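Local coordinates for fiber protein (Duck adenovirus 1, PDB 6ITX), which probably attaches the virus to its host cell through the receptor-binding head at the C-terminal end of its trimeric fibre, at residues Y108-Q116 / I159-P167; N215-L223 / A262-T270. All coordinates share one frame; numbering follows the deposited sequence.

Contact 1 of 2, residues Y108-Q116 / I159-P167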
loop_
_atom_site.group_PDB
_atom_site.type_symbol
_atom_site.label_atom_id
_atom_site.label_comp_id
_atom_site.label_asym_id
_atom_site.label_seq_id
_atom_site.Cartn_x
_atom_site.Cartn_y
_atom_site.Cartn_z
ATOM N N TYR A 108 20.459 -20.049 4.554
ATOM C CA TYR A 108 19.771 -19.106 5.436
ATOM C C TYR A 108 20.835 -18.413 6.284
ATOM O O TYR A 108 21.173 -18.855 7.387
ATOM C CB TYR A 108 18.700 -19.843 6.299
ATOM C CG TYR A 108 17.713 -20.625 5.453
ATOM C CD1 TYR A 108 18.007 -21.917 5.031
ATOM C CD2 TYR A 108 16.513 -20.055 5.035
ATOM C CE1 TYR A 108 17.132 -22.628 4.235
ATOM C CE2 TYR A 108 15.620 -20.770 4.237
ATOM C CZ TYR A 108 15.947 -22.056 3.840
ATOM O OH TYR A 108 15.092 -22.786 3.045
ATOM N N GLU A 109 21.361 -17.304 5.762
ATOM C CA GLU A 109 22.473 -16.591 6.385
ATOM C C GLU A 109 22.121 -15.144 6.748
ATOM O O GLU A 109 23.021 -14.324 6.994
ATOM C CB GLU A 109 23.690 -16.646 5.457
ATOM C CG GLU A 109 24.298 -18.042 5.347
ATOM C CD GLU A 109 24.821 -18.359 3.957
ATOM O OE1 GLU A 109 24.845 -17.460 3.068
ATOM O OE2 GLU A 109 25.216 -19.531 3.756
ATOM N N ILE A 110 20.828 -14.818 6.789
ATOM C CA ILE A 110 20.336 -13.487 7.126
ATOM C C ILE A 110 19.850 -13.534 8.564
ATOM O O ILE A 110 19.150 -14.478 8.947
ATOM C CB ILE A 110 19.217 -13.066 6.162
ATOM C CG1 ILE A 110 19.738 -13.144 4.726
ATOM C CG2 ILE A 110 18.703 -11.684 6.485
ATOM C CD1 ILE A 110 20.922 -12.261 4.483
ATOM N N PHE A 111 20.243 -12.542 9.375
ATOM C CA PHE A 111 20.009 -12.592 10.817
ATOM C C PHE A 111 18.731 -11.853 11.181
ATOM O O PHE A 111 18.577 -10.680 10.843
ATOM C CB PHE A 111 21.186 -11.993 11.582
ATOM C CG PHE A 111 21.120 -12.204 13.082
ATOM C CD1 PHE A 111 20.425 -11.316 13.898
ATOM C CD2 PHE A 111 21.778 -13.268 13.680
ATOM C CE1 PHE A 111 20.364 -11.509 15.290
ATOM C CE2 PHE A 111 21.728 -13.465 15.067
ATOM C CZ PHE A 111 21.027 -12.590 15.870
ATOM N N ALA A 112 17.834 -12.538 11.888
ATOM C CA ALA A 112 16.591 -11.959 12.381
ATOM C C ALA A 112 16.577 -12.045 13.893
ATOM O O ALA A 112 16.792 -13.125 14.455
ATOM C CB ALA A 112 15.359 -12.687 11.829
ATOM N N SER A 113 16.307 -10.921 14.551
ATOM C CA SER A 113 16.171 -10.922 16.000
ATOM C C SER A 113 14.709 -11.159 16.375
ATOM O O SER A 113 13.798 -10.667 15.707
ATOM C CB SER A 113 16.693 -9.611 16.589
ATOM O OG SER A 113 16.572 -9.611 18.003
ATOM N N CYS A 114 14.495 -11.926 17.435
ATOM C CA CYS A 114 13.184 -12.410 17.830
ATOM C C CYS A 114 12.876 -12.041 19.276
ATOM O O CYS A 114 13.764 -11.656 20.045
ATOM C CB CYS A 114 13.105 -13.940 17.642
ATOM S SG CYS A 114 13.443 -14.526 15.929
ATOM N N PRO A 115 11.613 -12.148 19.686
ATOM C CA PRO A 115 11.247 -11.772 21.060
ATOM C C PRO A 115 12.070 -12.507 22.113
ATOM O O PRO A 115 12.552 -13.617 21.902
ATOM C CB PRO A 115 9.772 -12.175 21.142
ATOM C CG PRO A 115 9.299 -12.078 19.766
ATOM C CD PRO A 115 10.426 -12.505 18.891
ATOM N N GLN A 116 12.199 -11.876 23.278
ATOM C CA GLN A 116 12.800 -12.506 24.456
ATOM C C GLN A 116 14.189 -13.059 24.162
ATOM O O GLN A 116 14.535 -14.179 24.553
ATOM C CB GLN A 116 11.893 -13.595 25.031
ATOM C CG GLN A 116 10.401 -13.319 24.917
ATOM C CD GLN A 116 9.557 -14.445 25.500
ATOM O OE1 GLN A 116 9.318 -14.489 26.709
ATOM N NE2 GLN A 116 9.121 -15.378 24.642
ATOM N N ILE A 159 4.665 -15.984 15.719
ATOM C CA ILE A 159 5.928 -15.886 14.935
ATOM C C ILE A 159 6.318 -14.461 14.567
ATOM O O ILE A 159 5.780 -13.899 13.620
ATOM C CB ILE A 159 5.899 -16.688 13.609
ATOM C CG1 ILE A 159 5.679 -18.178 13.807
ATOM C CG2 ILE A 159 7.219 -16.530 12.852
ATOM C CD1 ILE A 159 5.552 -18.911 12.460
ATOM N N ARG A 160 7.288 -13.897 15.286
ATOM C CA ARG A 160 7.649 -12.489 15.183
ATOM C C ARG A 160 9.147 -12.367 15.022
ATOM O O ARG A 160 9.898 -13.052 15.715
ATOM C CB ARG A 160 7.208 -11.729 16.427
ATOM C CG ARG A 160 5.869 -12.179 16.928
ATOM C CD ARG A 160 5.483 -11.471 18.164
ATOM N NE ARG A 160 4.577 -10.384 17.833
ATOM C CZ ARG A 160 3.299 -10.342 18.192
ATOM N NH1 ARG A 160 2.558 -9.297 17.825
ATOM N NH2 ARG A 160 2.766 -11.333 18.916
ATOM N N PHE A 161 9.586 -11.506 14.111
ATOM C CA PHE A 161 11.021 -11.336 13.930
ATOM C C PHE A 161 11.317 -9.969 13.320
ATOM O O PHE A 161 10.489 -9.394 12.605
ATOM C CB PHE A 161 11.610 -12.470 13.084
ATOM C CG PHE A 161 11.055 -12.569 11.681
ATOM C CD1 PHE A 161 9.954 -13.366 11.411
ATOM C CD2 PHE A 161 11.676 -11.908 10.621
ATOM C CE1 PHE A 161 9.452 -13.480 10.105
ATOM C CE2 PHE A 161 11.192 -12.016 9.307
ATOM C CZ PHE A 161 10.081 -12.797 9.049
ATOM N N GLY A 162 12.495 -9.448 13.637
ATOM C CA GLY A 162 12.925 -8.131 13.185
ATOM C C GLY A 162 14.152 -8.244 12.295
ATOM O O GLY A 162 15.047 -9.052 12.553
ATOM N N LEU A 163 14.184 -7.427 11.254
ATOM C CA LEU A 163 15.280 -7.401 10.299
ATOM C C LEU A 163 15.689 -5.962 10.087
ATOM O O LEU A 163 14.900 -5.039 10.279
ATOM C CB LEU A 163 14.879 -7.976 8.941
ATOM C CG LEU A 163 14.405 -9.418 8.930
ATOM C CD1 LEU A 163 13.638 -9.646 7.657
ATOM C CD2 LEU A 163 15.608 -10.358 9.028
ATOM N N VAL A 164 16.917 -5.763 9.657
ATOM C CA VAL A 164 17.354 -4.442 9.254
ATOM C C VAL A 164 17.787 -4.524 7.809
ATOM O O VAL A 164 18.426 -5.500 7.398
ATOM C CB VAL A 164 18.486 -3.902 10.155
ATOM C CG1 VAL A 164 18.885 -2.499 9.740
ATOM C CG2 VAL A 164 18.049 -3.930 11.636
ATOM N N LEU A 165 17.390 -3.522 7.033
ATOM C CA LEU A 165 17.883 -3.315 5.681
ATOM C C LEU A 165 18.895 -2.194 5.745
ATOM O O LEU A 165 18.562 -1.095 6.188
ATOM C CB LEU A 165 16.763 -2.929 4.715
ATOM C CG LEU A 165 15.526 -3.808 4.647
ATOM C CD1 LEU A 165 14.842 -3.565 3.309
ATOM C CD2 LEU A 165 15.872 -5.296 4.862
ATOM N N CYS A 166 20.114 -2.456 5.286
ATOM C CA CYS A 166 21.170 -1.449 5.252
ATOM C C CYS A 166 21.674 -1.310 3.824
ATOM O O CYS A 166 22.728 -1.857 3.470
ATOM C CB CYS A 166 22.312 -1.802 6.200
ATOM S SG CYS A 166 23.403 -0.401 6.465
ATOM N N PRO A 167 20.953 -0.579 2.978
ATOM C CA PRO A 167 21.421 -0.393 1.592
ATOM C C PRO A 167 22.768 0.304 1.491
ATOM O O PRO A 167 23.413 0.227 0.439
ATOM C CB PRO A 167 20.301 0.443 0.944
ATOM C CG PRO A 167 19.507 0.995 2.067
ATOM C CD PRO A 167 19.671 0.088 3.247
#
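S113 of strand 110-114 and G162 of strand 160-165 form a single antiparallel bridge, a hydrogen-bonded pair buried in the fibre head where two strands meet briefly and diverge. The strand directions make 133°, well short of antiparallel, consistent with the pairing stopping at one bridge. G162 N reaches S113 O at 2.7 Å, and G162 O takes S113 N at 3.0 Å in its carbonyl plane. Each carbonyl oxygen also receives a CA-H contact, from F161 and A112 respectively. Within the beta-rich adenovirus fibre head, the bridge ties strand 110-114, partner of 118-131, opposite whose V122 residues E109 and I110 make a classic beta bulge, to strand 160-165, partner of 262-271. Beside the bridge, CB of A112 packs against L163 CD2 at 3.7 Å and lies obliquely to the F161 ring, 4.0 Å from F161 CD2. That ring holds L163 CD1 in plane at its edge and stacks on F267. C114 SG, beside its own backbone N (chi1 -58°), touches F161 CB. Just past C114, the P115 ring crosses the R160 chain at about a right angle, CG 4.0 Å from R160 CB, while the guanidinium leads away to a salt bridge with E219.

Contact 2 of 2, residues N215-L223 / A262-T270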
loop_
_atom_site.group_PDB
_atom_site.type_symbol
_atom_site.label_atom_id
_atom_site.label_comp_id
_atom_site.label_asym_id
_atom_site.label_seq_id
_atom_site.Cartn_x
_atom_site.Cartn_y
_atom_site.Cartn_z
ATOM N N ASN A 215 19.857 -9.064 20.600
ATOM C CA ASN A 215 18.493 -8.823 21.038
ATOM C C ASN A 215 18.014 -7.441 20.595
ATOM O O ASN A 215 17.262 -6.776 21.307
ATOM C CB ASN A 215 18.362 -9.002 22.555
ATOM C CG ASN A 215 19.256 -8.054 23.349
ATOM O OD1 ASN A 215 20.182 -7.430 22.809
ATOM N ND2 ASN A 215 18.971 -7.935 24.646
ATOM N N PHE A 216 18.423 -7.010 19.421
ATOM C CA PHE A 216 17.916 -5.721 18.959
ATOM C C PHE A 216 16.449 -5.765 18.553
ATOM O O PHE A 216 15.931 -4.796 17.970
ATOM C CB PHE A 216 18.747 -5.207 17.781
ATOM C CG PHE A 216 18.646 -6.057 16.536
ATOM C CD1 PHE A 216 17.605 -5.886 15.642
ATOM C CD2 PHE A 216 19.616 -7.002 16.245
ATOM C CE1 PHE A 216 17.514 -6.659 14.482
ATOM C CE2 PHE A 216 19.543 -7.764 15.085
ATOM C CZ PHE A 216 18.483 -7.590 14.205
ATOM N N TYR A 217 15.763 -6.869 18.798
ATOM C CA TYR A 217 14.379 -6.974 18.382
ATOM C C TYR A 217 13.547 -5.906 19.087
ATOM O O TYR A 217 13.666 -5.719 20.299
ATOM C CB TYR A 217 13.858 -8.371 18.703
ATOM C CG TYR A 217 12.370 -8.474 18.528
ATOM C CD1 TYR A 217 11.829 -8.702 17.273
ATOM C CD2 TYR A 217 11.496 -8.314 19.604
ATOM C CE1 TYR A 217 10.473 -8.780 17.092
ATOM C CE2 TYR A 217 10.131 -8.393 19.423
ATOM C CZ TYR A 217 9.632 -8.621 18.170
ATOM O OH TYR A 217 8.287 -8.698 17.991
ATOM N N LYS A 218 12.722 -5.195 18.313
ATOM C CA LYS A 218 11.783 -4.200 18.824
ATOM C C LYS A 218 10.383 -4.601 18.377
ATOM O O LYS A 218 10.141 -4.744 17.175
ATOM C CB LYS A 218 12.127 -2.790 18.319
ATOM C CG LYS A 218 13.414 -2.179 18.912
ATOM C CD LYS A 218 13.232 -1.688 20.342
ATOM C CE LYS A 218 14.439 -0.887 20.823
ATOM N NZ LYS A 218 14.083 0.159 21.858
ATOM N N GLU A 219 9.479 -4.814 19.339
ATOM C CA GLU A 219 8.081 -5.070 19.012
ATOM C C GLU A 219 7.503 -3.826 18.350
ATOM O O GLU A 219 7.924 -2.705 18.623
ATOM C CB GLU A 219 7.289 -5.446 20.284
ATOM C CG GLU A 219 5.954 -6.240 20.038
ATOM C CD GLU A 219 6.168 -7.639 19.394
ATOM O OE1 GLU A 219 5.626 -7.873 18.265
ATOM O OE2 GLU A 219 6.863 -8.518 20.010
ATOM N N GLU A 220 6.549 -4.023 17.444
ATOM C CA GLU A 220 6.008 -2.873 16.724
ATOM C C GLU A 220 5.332 -1.847 17.639
ATOM O O GLU A 220 5.176 -0.689 17.233
ATOM C CB GLU A 220 5.039 -3.335 15.635
ATOM C CG GLU A 220 3.749 -3.890 16.140
ATOM C CD GLU A 220 3.886 -5.341 16.546
ATOM O OE1 GLU A 220 5.020 -5.886 16.441
ATOM O OE2 GLU A 220 2.860 -5.935 16.964
ATOM N N THR A 221 4.956 -2.217 18.863
ATOM C CA THR A 221 4.405 -1.233 19.787
ATOM C C THR A 221 5.465 -0.352 20.418
ATOM O O THR A 221 5.114 0.550 21.191
ATOM C CB THR A 221 3.614 -1.889 20.917
ATOM O OG1 THR A 221 4.342 -3.009 21.427
ATOM C CG2 THR A 221 2.248 -2.325 20.437
ATOM N N GLU A 222 6.739 -0.600 20.136
ATOM C CA GLU A 222 7.833 0.188 20.684
ATOM C C GLU A 222 8.465 1.070 19.626
ATOM O O GLU A 222 9.371 1.854 19.938
ATOM C CB GLU A 222 8.889 -0.737 21.297
ATOM C CG GLU A 222 8.289 -1.964 21.940
ATOM C CD GLU A 222 9.159 -2.545 23.027
ATOM O OE1 GLU A 222 9.849 -3.557 22.756
ATOM O OE2 GLU A 222 9.147 -1.985 24.147
ATOM N N LEU A 223 8.013 0.962 18.386
ATOM C CA LEU A 223 8.555 1.799 17.333
ATOM C C LEU A 223 8.019 3.226 17.456
ATOM O O LEU A 223 6.861 3.432 17.843
ATOM C CB LEU A 223 8.201 1.202 15.968
ATOM C CG LEU A 223 8.757 -0.217 15.808
ATOM C CD1 LEU A 223 8.353 -0.809 14.485
ATOM C CD2 LEU A 223 10.275 -0.204 15.938
ATOM N N ALA A 262 18.872 3.481 8.450
ATOM C CA ALA A 262 18.540 2.195 7.862
ATOM C C ALA A 262 17.039 1.984 8.028
ATOM O O ALA A 262 16.337 2.858 8.539
ATOM C CB ALA A 262 19.368 1.081 8.501
ATOM N N ILE A 263 16.528 0.825 7.598
ATOM C CA ILE A 263 15.108 0.506 7.731
ATOM C C ILE A 263 14.951 -0.739 8.598
ATOM O O ILE A 263 15.512 -1.795 8.279
ATOM C CB ILE A 263 14.430 0.294 6.372
ATOM C CG1 ILE A 263 14.476 1.576 5.556
ATOM C CG2 ILE A 263 12.998 -0.113 6.568
ATOM C CD1 ILE A 263 15.553 1.528 4.496
ATOM N N TYR A 264 14.188 -0.608 9.690
ATOM C CA TYR A 264 13.804 -1.732 10.536
ATOM C C TYR A 264 12.465 -2.288 10.073
ATOM O O TYR A 264 11.556 -1.542 9.698
ATOM C CB TYR A 264 13.701 -1.308 12.006
ATOM C CG TYR A 264 13.310 -2.412 12.978
ATOM C CD1 TYR A 264 14.159 -3.495 13.223
ATOM C CD2 TYR A 264 12.107 -2.359 13.672
ATOM C CE1 TYR A 264 13.814 -4.503 14.122
ATOM C CE2 TYR A 264 11.753 -3.365 14.591
ATOM C CZ TYR A 264 12.608 -4.438 14.810
ATOM O OH TYR A 264 12.260 -5.444 15.712
ATOM N N MET A 265 12.348 -3.605 10.092
ATOM C CA MET A 265 11.147 -4.275 9.626
ATOM C C MET A 265 10.846 -5.397 10.587
ATOM O O MET A 265 11.653 -6.320 10.719
ATOM C CB MET A 265 11.343 -4.817 8.222
ATOM C CG MET A 265 11.720 -3.718 7.268
ATOM S SD MET A 265 11.519 -4.239 5.593
ATOM C CE MET A 265 10.747 -2.808 4.927
ATOM N N VAL A 266 9.719 -5.316 11.281
ATOM C CA VAL A 266 9.292 -6.401 12.151
ATOM C C VAL A 266 8.093 -7.077 11.503
ATOM O O VAL A 266 7.172 -6.403 11.022
ATOM C CB VAL A 266 8.994 -5.914 13.581
ATOM C CG1 VAL A 266 8.083 -4.716 13.576
ATOM C CG2 VAL A 266 8.419 -7.054 14.404
ATOM N N PHE A 267 8.148 -8.404 11.428
ATOM C CA PHE A 267 7.116 -9.236 10.821
ATOM C C PHE A 267 6.364 -9.953 11.926
ATOM O O PHE A 267 6.990 -10.534 12.821
ATOM C CB PHE A 267 7.722 -10.286 9.887
ATOM C CG PHE A 267 8.415 -9.720 8.695
ATOM C CD1 PHE A 267 9.633 -9.096 8.819
ATOM C CD2 PHE A 267 7.848 -9.828 7.442
ATOM C CE1 PHE A 267 10.265 -8.583 7.717
ATOM C CE2 PHE A 267 8.469 -9.307 6.332
ATOM C CZ PHE A 267 9.680 -8.688 6.464
ATOM N N VAL A 268 5.037 -9.923 11.868
ATOM C CA VAL A 268 4.195 -10.724 12.755
ATOM C C VAL A 268 3.310 -11.595 11.876
ATOM O O VAL A 268 2.611 -11.085 10.989
ATOM C CB VAL A 268 3.353 -9.856 13.700
ATOM C CG1 VAL A 268 2.495 -10.719 14.605
ATOM C CG2 VAL A 268 4.250 -8.978 14.520
ATOM N N ILE A 269 3.350 -12.899 12.112
ATOM C CA ILE A 269 2.698 -13.895 11.271
ATOM C C ILE A 269 1.896 -14.787 12.204
ATOM O O ILE A 269 2.412 -15.201 13.251
ATOM C CB ILE A 269 3.741 -14.708 10.469
ATOM C CG1 ILE A 269 4.346 -13.866 9.335
ATOM C CG2 ILE A 269 3.154 -16.003 9.938
ATOM C CD1 ILE A 269 5.569 -14.536 8.652
ATOM N N THR A 270 0.640 -15.064 11.855
ATOM C CA THR A 270 -0.248 -15.791 12.757
ATOM C C THR A 270 -0.752 -17.099 12.145
ATOM O O THR A 270 -0.792 -17.278 10.927
ATOM C CB THR A 270 -1.448 -14.935 13.166
ATOM O OG1 THR A 270 -2.145 -14.490 11.988
ATOM C CG2 THR A 270 -0.991 -13.751 13.997
#
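Residues 215-223 form an irregular loop passing over one face of strand 262-270, closest at E220 and V266, whose CA atoms are 6.6 Å apart; the contact is made by side chains rising from the strand. Alternation puts Y264, V266 and V268 toward the loop, with M265 and F267 turned away to the sheet's other face. Y264 contributes most. With CG anti to the backbone N (chi1 -180°), its ring stands up into the loop, and OH accepts a bond from K218 N at 2.7 Å with an N-H...O angle of 161°. K218 O lies in the plane of the same ring at its edge, 3.3 Å from CE2. L223 crosses the phenol at about a right angle, its CD2 coming obliquely to within 3.6 Å of Y264 CD2, while F216 and Y264 meet edge to edge. The next residue on this face, V266, sits among three loop residues: CG2 meets Y217 CE1 at 3.8 Å, and CG1 touches both E220 CB and L223 CD1. At V268, CG2 touches the E220 carboxylate, OE1 being 3.7 Å away. The E219 and E220 carboxylates gather beside R160, whose positive charge would probably help offset theirs, though its ion pair with E220 is long and weak. The buried Y264 puts its hydroxyl against the K218 backbone, giving that N-H a partner; this phenol bond and apolar packing seat the loop on the strand, and E219 adds a charged tie to the neighbouring strand.

From the N terminus, contact 1 comes first: strand 110-114 leads into the 118-131 and 134-144 hairpin, and the chain returns with 160-165 to close that loop. Contact 2 follows in series; the loop at 215-223 leaves for strands 226-235 and 241-253, and 262-270 closes the second loop. The two neither nest nor cross, yet their centres are only 8 Å apart. Strand 160-165 runs antiparallel beside 262-271, with F161 O probably bonded to F267 N (2.8 Å). Away from this pairing, a salt bridge joins R160 of contact 1 to E219 of contact 2, R160 NE lying 2.8 Å from E219 OE1, tying the loop to the strand next door.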